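Local coordinates for SusD-like carbohydrate binding protein BF1063 (Bacteroides fragilis NCTC 9343, PDB 3I4G), which probably binds carbohydrate as a SusD-family protein of the outer membrane, at residues 30-35 against 126-131; 93-98 against 134-139; 297-300 against 305-308; 299-304 against 495-500. One frame throughout, in Å; residues are numbered along the deposited sequence.

Contact 1: residues 30-35 against 126-131. With EDO (1,2-ethanediol), chain G.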
# COMPACT_ATOMS: atom_id res chain seq x y z
N SER A 30 -5.25 -18.34 12.31
CA SER A 30 -5.22 -18.72 10.91
C SER A 30 -5.97 -17.71 10.06
O SER A 30 -5.53 -17.41 8.96
CB SER A 30 -5.80 -20.12 10.70
OG SER A 30 -5.46 -20.55 9.39
N LEU A 31 -7.07 -17.16 10.57
CA LEU A 31 -7.79 -16.11 9.82
C LEU A 31 -6.85 -14.91 9.60
O LEU A 31 -6.86 -14.33 8.53
CB LEU A 31 -9.05 -15.62 10.52
CG LEU A 31 -10.14 -16.67 10.78
CD1 LEU A 31 -11.38 -16.03 11.38
CD2 LEU A 31 -10.50 -17.40 9.51
N TYR A 32 -6.09 -14.50 10.61
CA TYR A 32 -5.17 -13.39 10.39
C TYR A 32 -4.09 -13.77 9.38
O TYR A 32 -3.75 -12.97 8.49
CB TYR A 32 -4.52 -12.94 11.70
CG TYR A 32 -5.35 -11.99 12.55
CD1 TYR A 32 -5.30 -10.64 12.27
CD2 TYR A 32 -6.14 -12.42 13.61
CE1 TYR A 32 -6.03 -9.75 13.00
CE2 TYR A 32 -6.88 -11.52 14.36
CZ TYR A 32 -6.83 -10.19 14.05
OH TYR A 32 -7.54 -9.24 14.76
N ARG A 33 -3.52 -14.96 9.53
CA ARG A 33 -2.41 -15.37 8.66
C ARG A 33 -2.81 -15.49 7.22
O ARG A 33 -2.06 -15.10 6.31
CB ARG A 33 -1.81 -16.68 9.16
CG ARG A 33 -0.60 -17.15 8.31
CD ARG A 33 -0.02 -18.42 8.83
N GLY A 34 -3.99 -16.02 6.98
CA GLY A 34 -4.43 -16.26 5.61
C GLY A 34 -3.43 -17.17 4.92
O GLY A 34 -3.00 -18.19 5.47
N SER A 35 -3.05 -16.79 3.70
CA SER A 35 -2.12 -17.56 2.88
C SER A 35 -0.68 -17.07 2.98
O SER A 35 0.17 -17.49 2.21
CB SER A 35 -2.59 -17.54 1.42
OG SER A 35 -3.85 -18.17 1.27
N ARG A 126 -15.23 -10.83 11.49
CA ARG A 126 -16.02 -9.98 10.59
C ARG A 126 -15.16 -8.89 9.95
O ARG A 126 -15.31 -8.58 8.78
CB ARG A 126 -17.23 -9.37 11.30
CG ARG A 126 -18.27 -10.42 11.70
CD ARG A 126 -19.38 -9.80 12.51
NE ARG A 126 -20.30 -9.06 11.68
CZ ARG A 126 -21.38 -8.45 12.15
NH1 ARG A 126 -21.62 -8.42 13.45
NH2 ARG A 126 -22.22 -7.85 11.32
N PHE A 127 -14.27 -8.30 10.73
CA PHE A 127 -13.35 -7.30 10.18
C PHE A 127 -12.52 -7.91 9.08
O PHE A 127 -12.42 -7.36 7.99
CB PHE A 127 -12.43 -6.76 11.28
CG PHE A 127 -11.25 -5.98 10.75
CD1 PHE A 127 -11.41 -4.68 10.31
CD2 PHE A 127 -9.99 -6.56 10.69
CE1 PHE A 127 -10.32 -3.96 9.82
CE2 PHE A 127 -8.91 -5.83 10.20
CZ PHE A 127 -9.09 -4.53 9.76
N LEU A 128 -11.90 -9.05 9.36
CA LEU A 128 -11.04 -9.70 8.38
C LEU A 128 -11.81 -10.09 7.12
O LEU A 128 -11.33 -9.84 6.01
CB LEU A 128 -10.35 -10.92 9.00
CG LEU A 128 -9.30 -10.58 10.05
CD1 LEU A 128 -8.87 -11.84 10.80
CD2 LEU A 128 -8.05 -9.86 9.44
N ARG A 129 -13.01 -10.65 7.27
CA ARG A 129 -13.80 -11.01 6.11
C ARG A 129 -14.16 -9.77 5.29
O ARG A 129 -14.07 -9.76 4.05
CB ARG A 129 -15.08 -11.74 6.56
CG ARG A 129 -16.01 -12.08 5.40
CD ARG A 129 -17.24 -12.86 5.86
NE ARG A 129 -18.11 -12.09 6.73
CZ ARG A 129 -19.28 -12.52 7.19
NH1 ARG A 129 -19.73 -13.72 6.85
NH2 ARG A 129 -20.01 -11.75 7.95
N ALA A 130 -14.57 -8.72 5.97
CA ALA A 130 -14.94 -7.50 5.27
C ALA A 130 -13.79 -6.84 4.53
O ALA A 130 -14.01 -6.28 3.44
CB ALA A 130 -15.59 -6.51 6.21
N THR A 131 -12.58 -6.92 5.07
CA THR A 131 -11.45 -6.37 4.34
C THR A 131 -11.28 -7.08 3.01
O THR A 131 -10.93 -6.45 2.03
CB THR A 131 -10.10 -6.40 5.08
OG1 THR A 131 -9.67 -7.75 5.32
CG2 THR A 131 -10.11 -5.57 6.35
C1 EDO G . -1.40 -11.40 5.60
O1 EDO G . -2.40 -12.43 5.39
C2 EDO G . -1.14 -11.18 7.07
O2 EDO G . -2.35 -10.75 7.73

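Contact 2: residues 93-98 against 134-139. With EDO (1,2-ethanediol), chain G.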
# COMPACT_ATOMS: atom_id res chain seq x y z
N GLU A 93 -8.12 -15.83 -5.36
CA GLU A 93 -8.21 -17.05 -4.58
C GLU A 93 -7.82 -16.83 -3.12
O GLU A 93 -8.49 -17.37 -2.23
CB GLU A 93 -7.37 -18.14 -5.20
CG GLU A 93 -5.91 -17.97 -5.01
CD GLU A 93 -5.12 -18.97 -5.82
OE1 GLU A 93 -5.73 -19.78 -6.56
OE2 GLU A 93 -3.87 -18.94 -5.72
N THR A 94 -6.79 -16.03 -2.83
CA THR A 94 -6.46 -15.82 -1.43
C THR A 94 -7.61 -15.10 -0.73
O THR A 94 -7.90 -15.39 0.46
CB THR A 94 -5.14 -15.06 -1.24
OG1 THR A 94 -5.23 -13.76 -1.82
CG2 THR A 94 -3.97 -15.85 -1.83
N SER A 95 -8.30 -14.20 -1.41
CA SER A 95 -9.46 -13.52 -0.82
C SER A 95 -10.53 -14.51 -0.44
O SER A 95 -11.02 -14.53 0.68
CB SER A 95 -10.05 -12.50 -1.79
OG SER A 95 -9.11 -11.47 -2.13
N TYR A 96 -10.95 -15.31 -1.41
CA TYR A 96 -12.06 -16.26 -1.18
C TYR A 96 -11.66 -17.37 -0.25
O TYR A 96 -12.52 -17.92 0.47
CB TYR A 96 -12.66 -16.72 -2.53
CG TYR A 96 -13.61 -15.69 -3.09
CD1 TYR A 96 -14.83 -15.45 -2.47
CD2 TYR A 96 -13.30 -14.93 -4.21
CE1 TYR A 96 -15.73 -14.47 -2.96
CE2 TYR A 96 -14.17 -13.99 -4.71
CZ TYR A 96 -15.39 -13.76 -4.08
OH TYR A 96 -16.29 -12.83 -4.59
N LYS A 97 -10.39 -17.74 -0.21
CA LYS A 97 -9.93 -18.72 0.78
C LYS A 97 -10.12 -18.14 2.19
O LYS A 97 -10.71 -18.80 3.06
CB LYS A 97 -8.47 -19.12 0.57
CG LYS A 97 -8.01 -20.29 1.42
CD LYS A 97 -6.72 -20.89 0.92
CE LYS A 97 -6.40 -22.20 1.65
N ARG A 98 -9.67 -16.91 2.44
CA ARG A 98 -9.85 -16.32 3.74
C ARG A 98 -11.35 -16.13 4.03
O ARG A 98 -11.79 -16.44 5.14
CB ARG A 98 -9.13 -14.99 3.87
CG ARG A 98 -9.52 -14.36 5.17
CD ARG A 98 -8.87 -13.08 5.50
NE ARG A 98 -7.51 -13.21 5.99
CZ ARG A 98 -6.44 -12.82 5.33
NH1 ARG A 98 -6.52 -12.44 4.08
NH2 ARG A 98 -5.27 -12.87 5.92
N PHE A 134 -13.72 -5.62 0.66
CA PHE A 134 -13.30 -4.26 0.38
C PHE A 134 -12.31 -4.23 -0.78
O PHE A 134 -12.48 -3.45 -1.72
CB PHE A 134 -12.70 -3.62 1.66
CG PHE A 134 -11.92 -2.37 1.38
CD1 PHE A 134 -12.54 -1.14 1.27
CD2 PHE A 134 -10.55 -2.43 1.19
CE1 PHE A 134 -11.83 -0.03 0.97
CE2 PHE A 134 -9.83 -1.30 0.90
CZ PHE A 134 -10.48 -0.10 0.78
N TYR A 135 -11.31 -5.07 -0.72
CA TYR A 135 -10.34 -5.12 -1.81
C TYR A 135 -10.93 -5.75 -3.10
O TYR A 135 -10.71 -5.24 -4.18
CB TYR A 135 -9.06 -5.83 -1.37
CG TYR A 135 -8.26 -5.12 -0.34
CD1 TYR A 135 -7.54 -3.98 -0.67
CD2 TYR A 135 -8.15 -5.58 0.96
CE1 TYR A 135 -6.81 -3.30 0.29
CE2 TYR A 135 -7.43 -4.92 1.91
CZ TYR A 135 -6.77 -3.77 1.56
OH TYR A 135 -6.02 -3.11 2.51
N LEU A 136 -11.70 -6.83 -2.98
CA LEU A 136 -12.37 -7.36 -4.17
C LEU A 136 -13.22 -6.31 -4.85
O LEU A 136 -13.22 -6.17 -6.08
CB LEU A 136 -13.20 -8.57 -3.80
CG LEU A 136 -12.46 -9.84 -3.39
CD1 LEU A 136 -13.44 -10.80 -2.78
CD2 LEU A 136 -11.75 -10.45 -4.58
N ALA A 137 -14.02 -5.60 -4.07
CA ALA A 137 -14.89 -4.54 -4.57
C ALA A 137 -14.12 -3.36 -5.15
O ALA A 137 -14.64 -2.68 -6.02
CB ALA A 137 -15.83 -4.01 -3.43
N SER A 138 -12.90 -3.11 -4.67
CA SER A 138 -12.10 -2.05 -5.23
C SER A 138 -11.65 -2.33 -6.66
O SER A 138 -11.54 -1.41 -7.48
CB SER A 138 -10.86 -1.82 -4.36
OG SER A 138 -11.19 -1.32 -3.07
N TYR A 139 -11.39 -3.60 -6.98
CA TYR A 139 -10.72 -3.94 -8.23
C TYR A 139 -11.54 -4.79 -9.18
O TYR A 139 -11.66 -4.45 -10.36
CB TYR A 139 -9.37 -4.60 -7.89
CG TYR A 139 -8.45 -3.71 -7.05
CD1 TYR A 139 -8.06 -2.47 -7.53
CD2 TYR A 139 -8.00 -4.10 -5.82
CE1 TYR A 139 -7.25 -1.66 -6.78
CE2 TYR A 139 -7.16 -3.30 -5.06
CZ TYR A 139 -6.79 -2.09 -5.57
OH TYR A 139 -5.92 -1.25 -4.86
C1 EDO G . -1.40 -11.40 5.60
O1 EDO G . -2.40 -12.43 5.39
C2 EDO G . -1.14 -11.18 7.07
O2 EDO G . -2.35 -10.75 7.73

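Contact 3: residues 297-300 against 305-308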
# COMPACT_ATOMS: atom_id res chain seq x y z
N THR A 297 7.76 25.00 -1.99
CA THR A 297 7.45 25.33 -3.36
C THR A 297 7.66 24.07 -4.24
O THR A 297 8.39 23.15 -3.85
CB THR A 297 8.27 26.51 -3.89
OG1 THR A 297 9.66 26.22 -3.80
CG2 THR A 297 7.98 27.76 -3.09
N PRO A 298 6.99 23.99 -5.40
CA PRO A 298 7.08 22.79 -6.23
C PRO A 298 8.44 22.62 -6.84
O PRO A 298 9.14 23.59 -7.16
CB PRO A 298 6.06 23.03 -7.36
CG PRO A 298 5.25 24.19 -6.93
CD PRO A 298 6.02 24.98 -5.94
N PHE A 299 8.81 21.36 -6.99
CA PHE A 299 10.06 21.02 -7.62
C PHE A 299 10.08 21.37 -9.11
O PHE A 299 9.07 21.23 -9.82
CB PHE A 299 10.36 19.52 -7.47
CG PHE A 299 11.62 19.12 -8.15
CD1 PHE A 299 12.84 19.51 -7.67
CD2 PHE A 299 11.56 18.40 -9.33
CE1 PHE A 299 14.01 19.15 -8.33
CE2 PHE A 299 12.72 18.04 -9.99
CZ PHE A 299 13.94 18.43 -9.50
N SER A 300 11.24 21.82 -9.57
CA SER A 300 11.53 21.98 -10.98
C SER A 300 13.01 21.72 -11.22
O SER A 300 13.82 22.15 -10.47
CB SER A 300 11.21 23.38 -11.49
OG SER A 300 11.53 23.45 -12.87
N ARG A 305 18.09 25.32 -7.25
CA ARG A 305 18.23 24.42 -6.10
C ARG A 305 18.38 22.95 -6.51
O ARG A 305 18.81 22.12 -5.70
CB ARG A 305 17.05 24.55 -5.14
CG ARG A 305 17.05 25.88 -4.41
CD ARG A 305 15.77 26.09 -3.68
NE ARG A 305 14.69 26.37 -4.61
CZ ARG A 305 13.46 26.60 -4.22
NH1 ARG A 305 13.16 26.53 -2.95
NH2 ARG A 305 12.52 26.87 -5.10
N TYR A 306 17.97 22.59 -7.74
CA TYR A 306 18.17 21.22 -8.23
C TYR A 306 19.66 20.93 -8.36
O TYR A 306 20.39 21.63 -9.07
CB TYR A 306 17.48 21.00 -9.56
CG TYR A 306 17.91 19.75 -10.27
CD1 TYR A 306 17.74 18.53 -9.67
CD2 TYR A 306 18.47 19.78 -11.54
CE1 TYR A 306 18.14 17.34 -10.31
CE2 TYR A 306 18.87 18.60 -12.19
CZ TYR A 306 18.70 17.39 -11.56
OH TYR A 306 19.08 16.27 -12.28
N ASP A 307 20.10 19.87 -7.68
CA ASP A 307 21.50 19.48 -7.68
C ASP A 307 21.60 18.05 -8.15
O ASP A 307 21.29 17.13 -7.38
CB ASP A 307 22.09 19.57 -6.28
CG ASP A 307 23.61 19.41 -6.26
OD1 ASP A 307 24.16 18.84 -7.22
OD2 ASP A 307 24.23 19.88 -5.28
N PRO A 308 22.03 17.82 -9.41
CA PRO A 308 22.16 16.46 -9.92
C PRO A 308 23.18 15.61 -9.16
O PRO A 308 23.10 14.40 -9.26
CB PRO A 308 22.59 16.64 -11.39
CG PRO A 308 22.91 17.98 -11.55
CD PRO A 308 22.38 18.82 -10.45

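Contact 4: residues 299-304 against 495-500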
# COMPACT_ATOMS: atom_id res chain seq x y z
N PHE A 299 8.81 21.36 -6.99
CA PHE A 299 10.06 21.02 -7.62
C PHE A 299 10.08 21.37 -9.11
O PHE A 299 9.07 21.23 -9.82
CB PHE A 299 10.36 19.52 -7.47
CG PHE A 299 11.62 19.12 -8.15
CD1 PHE A 299 12.84 19.51 -7.67
CD2 PHE A 299 11.56 18.40 -9.33
CE1 PHE A 299 14.01 19.15 -8.33
CE2 PHE A 299 12.72 18.04 -9.99
CZ PHE A 299 13.94 18.43 -9.50
N SER A 300 11.24 21.82 -9.57
CA SER A 300 11.53 21.98 -10.98
C SER A 300 13.01 21.72 -11.22
O SER A 300 13.82 22.15 -10.47
CB SER A 300 11.21 23.38 -11.49
OG SER A 300 11.53 23.45 -12.87
N TYR A 301 13.32 20.95 -12.28
CA TYR A 301 14.69 20.72 -12.68
C TYR A 301 15.33 22.03 -13.13
O TYR A 301 16.54 22.14 -13.13
CB TYR A 301 14.79 19.74 -13.86
CG TYR A 301 14.46 18.31 -13.53
CD1 TYR A 301 15.34 17.54 -12.82
CD2 TYR A 301 13.31 17.73 -14.01
CE1 TYR A 301 15.05 16.20 -12.51
CE2 TYR A 301 13.00 16.42 -13.71
CZ TYR A 301 13.89 15.65 -12.99
OH TYR A 301 13.60 14.34 -12.70
N ASP A 302 14.52 23.01 -13.50
CA ASP A 302 15.05 24.30 -13.97
C ASP A 302 15.38 25.27 -12.85
O ASP A 302 15.90 26.35 -13.11
CB ASP A 302 14.05 24.91 -14.94
CG ASP A 302 13.88 24.07 -16.19
OD1 ASP A 302 14.87 23.46 -16.63
OD2 ASP A 302 12.77 24.05 -16.75
N ASP A 303 15.08 24.90 -11.62
CA ASP A 303 15.33 25.72 -10.47
C ASP A 303 16.75 25.52 -10.03
O ASP A 303 17.24 24.39 -10.02
CB ASP A 303 14.34 25.32 -9.38
CG ASP A 303 14.36 26.25 -8.20
OD1 ASP A 303 15.36 26.27 -7.47
OD2 ASP A 303 13.32 26.90 -7.96
N PRO A 304 17.45 26.61 -9.66
CA PRO A 304 18.86 26.45 -9.29
C PRO A 304 19.11 25.58 -8.06
O PRO A 304 20.27 25.18 -7.84
CB PRO A 304 19.35 27.89 -9.06
CG PRO A 304 18.17 28.75 -9.06
CD PRO A 304 17.01 28.02 -9.65
N ASN A 495 16.28 16.65 -19.32
CA ASN A 495 16.83 16.42 -17.98
C ASN A 495 17.60 15.14 -17.82
O ASN A 495 17.95 14.75 -16.71
CB ASN A 495 15.70 16.57 -16.96
CG ASN A 495 15.08 17.94 -17.01
OD1 ASN A 495 13.89 18.12 -17.36
ND2 ASN A 495 15.89 18.91 -16.74
N TYR A 496 17.89 14.48 -18.94
CA TYR A 496 18.76 13.30 -18.97
C TYR A 496 18.26 12.14 -18.10
O TYR A 496 19.04 11.32 -17.59
CB TYR A 496 20.22 13.67 -18.56
CG TYR A 496 20.82 14.78 -19.39
CD1 TYR A 496 20.64 16.12 -19.02
CD2 TYR A 496 21.54 14.51 -20.52
CE1 TYR A 496 21.14 17.14 -19.79
CE2 TYR A 496 22.08 15.55 -21.29
CZ TYR A 496 21.90 16.83 -20.89
OH TYR A 496 22.43 17.87 -21.67
N ARG A 497 16.94 12.03 -17.97
CA ARG A 497 16.35 10.94 -17.21
C ARG A 497 16.42 9.64 -18.02
O ARG A 497 16.25 9.63 -19.23
CB ARG A 497 14.90 11.25 -16.82
CG ARG A 497 14.77 12.45 -15.92
CD ARG A 497 13.33 12.83 -15.67
NE ARG A 497 12.69 13.11 -16.95
CZ ARG A 497 11.40 12.98 -17.20
NH1 ARG A 497 10.55 12.69 -16.24
NH2 ARG A 497 10.95 13.12 -18.43
N TRP A 498 16.68 8.54 -17.35
CA TRP A 498 16.76 7.24 -18.01
C TRP A 498 15.37 6.79 -18.53
O TRP A 498 14.40 6.88 -17.79
CB TRP A 498 17.33 6.18 -17.03
CG TRP A 498 17.58 4.87 -17.63
CD1 TRP A 498 16.87 3.72 -17.43
CD2 TRP A 498 18.63 4.54 -18.54
NE1 TRP A 498 17.42 2.71 -18.17
CE2 TRP A 498 18.50 3.18 -18.86
CE3 TRP A 498 19.66 5.27 -19.13
CZ2 TRP A 498 19.40 2.52 -19.72
CZ3 TRP A 498 20.53 4.62 -19.99
CH2 TRP A 498 20.40 3.26 -20.26
N TYR A 499 15.29 6.26 -19.76
CA TYR A 499 14.04 5.74 -20.26
C TYR A 499 13.80 4.36 -19.62
O TYR A 499 14.62 3.44 -19.79
CB TYR A 499 14.01 5.59 -21.79
CG TYR A 499 12.70 4.98 -22.24
CD1 TYR A 499 11.56 5.79 -22.40
CD2 TYR A 499 12.57 3.61 -22.44
CE1 TYR A 499 10.36 5.25 -22.77
CE2 TYR A 499 11.34 3.06 -22.81
CZ TYR A 499 10.26 3.89 -22.98
OH TYR A 499 9.03 3.37 -23.36
N VAL A 500 12.67 4.22 -18.93
CA VAL A 500 12.35 2.97 -18.25
C VAL A 500 11.37 2.10 -19.03
O VAL A 500 11.63 0.91 -19.23
CB VAL A 500 11.80 3.27 -16.86
CG1 VAL A 500 11.46 2.00 -16.11
CG2 VAL A 500 12.87 4.00 -16.05

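Contact 1: residues 30-35 against 126-131
Leu128 sets one methyl, CD1, squarely over the ring of Tyr32. The methyl carbon CD1 of Leu128 stands 3.8 Å from the centroid of the Tyr32 ring and only 6° off the ring normal, the geometry of a CH-pi contact made over a face. CD2 of the same leucine lies toward the CD1/CE1 side of the ring, with Leu128 CD2 4.0 Å from Tyr32 CD1. Leu128 reaches this position with CG beside its backbone N (chi1 -69°) and an extended second torsion (chi2 169°), and the two side chains cross at about a right angle. CD1 of Leu128 has a second neighbour, Leu31 CB at 3.8 Å, so one methyl touches both an aromatic face and an aliphatic carbon. The contact joins the end of helix 21-33 to the middle of helix 116-139 in the helical, TPR-related part of the SusD fold. Helix 86-109 flanks it, with Tyr101 and Phe105 packed on Leu31. The hydroxyl of Tyr32 is hydrogen-bonded to Glu124 and to the backbone N of Ala195, which fixes the far end of the ring. Gly34 leaves the helix with positive phi, and two carbonyls of the last turn accept from 1,2-ethanediol: its O2 donates to Tyr32 O at 2.7 Å and its O1 to Arg33 O at 2.8 Å.

Contact 2: residues 93-98 against 134-139
Leu136 packs its branched end on Ser95 and Tyr96, a helix-helix contact within the TPR-like helical region of the SusD fold. Helix 86-109 and helix 116-139, consecutive along the chain, approach here with the CA atoms of Ser95 and Leu136 7.6 Å apart. The close-packed part lies at the serine: Leu136 CD2 is 3.7 Å from Ser95 OG, and CB of that serine touches both methyls. With OG beside the backbone N (chi1 -62°), the hydroxyl is turned back to the carbonyl of Tyr91 one helical turn earlier, and it is also bonded to Trp47 NE1. A buried polar atom is therefore satisfied although its neighbour across the contact is a methyl. Toward Tyr96 the fit is less centred. Leu136 CD1 lies over the ring face, 4.1 Å from the centroid of the Tyr96 ring but 28° off its normal, displaced toward the phenol end, where Leu136 CD1 comes within 3.8 Å of Tyr96 CZ. This tyrosine is partly exposed, and one 1,2-ethanediol lies about 4 Å from its side chain; its hydroxyl is tied to the carbonyl of Pro144. Farther along helix 86-109, Arg98, which does not touch Leu136, bends at chi3 (-78°), and Asp46 forms a salt bridge with its NH1. At the guanidinium edge, in its plane, Arg98 NH2 donates at 3.0 Å to O1 of a different 1,2-ethanediol, which also bonds Tyr32 O and Arg33 O.

Contact 3: residues 297-300 against 305-308
Phe299 presents the rim of its ring to Tyr306, with Phe299 CZ 3.8 Å from Tyr306 CD1. That tyrosine atom lies near the phenylalanine plane, at the ring edge, but the approach to the tyrosine ring is oblique. The centroids of the Phe299 and Tyr306 rings are 5.9 Å apart and the planes stand at 79°, so the phenylalanine edge meets the tyrosine at a slant. Both residues hold CG on the far side from the backbone N, which brings the two rings together. Beside them, CB of Tyr306 rests 3.9 Å from the carbonyl O of Ser300. The polar part of the contact lies at Thr297, whose OG1 accepts from Arg305: the distance from Arg305 NH2 to Thr297 OG1 is 3.2 Å, with an N-H...O angle of 148° and the oxygen 20° out of the guanidinium plane. A bend at chi3 brings the arginine tip round to this hydroxyl. Both segments belong to the long irregular connection between helices 285-288 and 317-322, at the surface of the SusD-family part of the chain. Asp303 and Asp295 form salt bridges with NE and NH1 of Arg305, and Asp295 also bonds Thr297 OG1. With two carboxylates around one guanidinium, the cation is probably well stabilised, and the somewhat long threonine bond is an addition to a mainly ionic interaction.

Contact 4: residues 299-304 against 495-500
With CG beside the backbone N in both residues (chi1 -70° for Tyr301), the side chains of Tyr301 and Asn495 are directed at each other and end up stacked, the ring and amide planes 24° apart. CB of Asn495 stands over the centre of the ring face: Asn495 CB lies 4.0 Å from the centroid of the Tyr301 ring and 12° off its normal, a CH-pi contact. The amide carbon follows over the inner rim, with Asn495 CG 3.5 Å from Tyr301 CD2. On the opposite face of the same ring lies Phe299, whose CE2 is over the centre, so Tyr301 is sandwiched between a neighbour in its own loop and a residue leading into a strand. At the phenol end Arg497 comes across at about a right angle, its CD 3.3 Å from Tyr301 OH. Glu289 OE2 is the shared anchor beyond this point, hydrogen-bonded to the tyrosine hydroxyl and salt-bridged to Arg497 NH1, while Asp491 pairs with Arg497 NE. The tyrosine occupies a type I beta turn from Ser300 to Asp303, where Ser300 OG accepts from Asp302 N at 3.1 Å in an ST turn. The turn thus docks on the start of strand 497-502, which pairs antiparallel with strand 471-476; Pro476 of that strand and Tyr288 of helix 285-288 also touch Tyr301.

The four contacts form two pairs on opposite sides of the chain's centre. Contacts 1 and 2, with centres 10 Å apart, both use helix 116-139 and are joined through Arg98: its NE lies 2.9 Å from Leu31 O and its NH2 3.0 Å from Tyr32 O. One 1,2-ethanediol, probably from the crystallisation liquor, bridges them. Contacts 3 and 4, with centres 9 Å apart, share Phe299 and Ser300, and Tyr306 CD2 packs 3.4 Å from Tyr301 O. The pairs remain separate: the centres of contacts 2 and 4 are about 39 Å apart and their nearest atoms about 21 Å. The ethanediol at contacts 1 and 2 gives no evidence of where sugar binds.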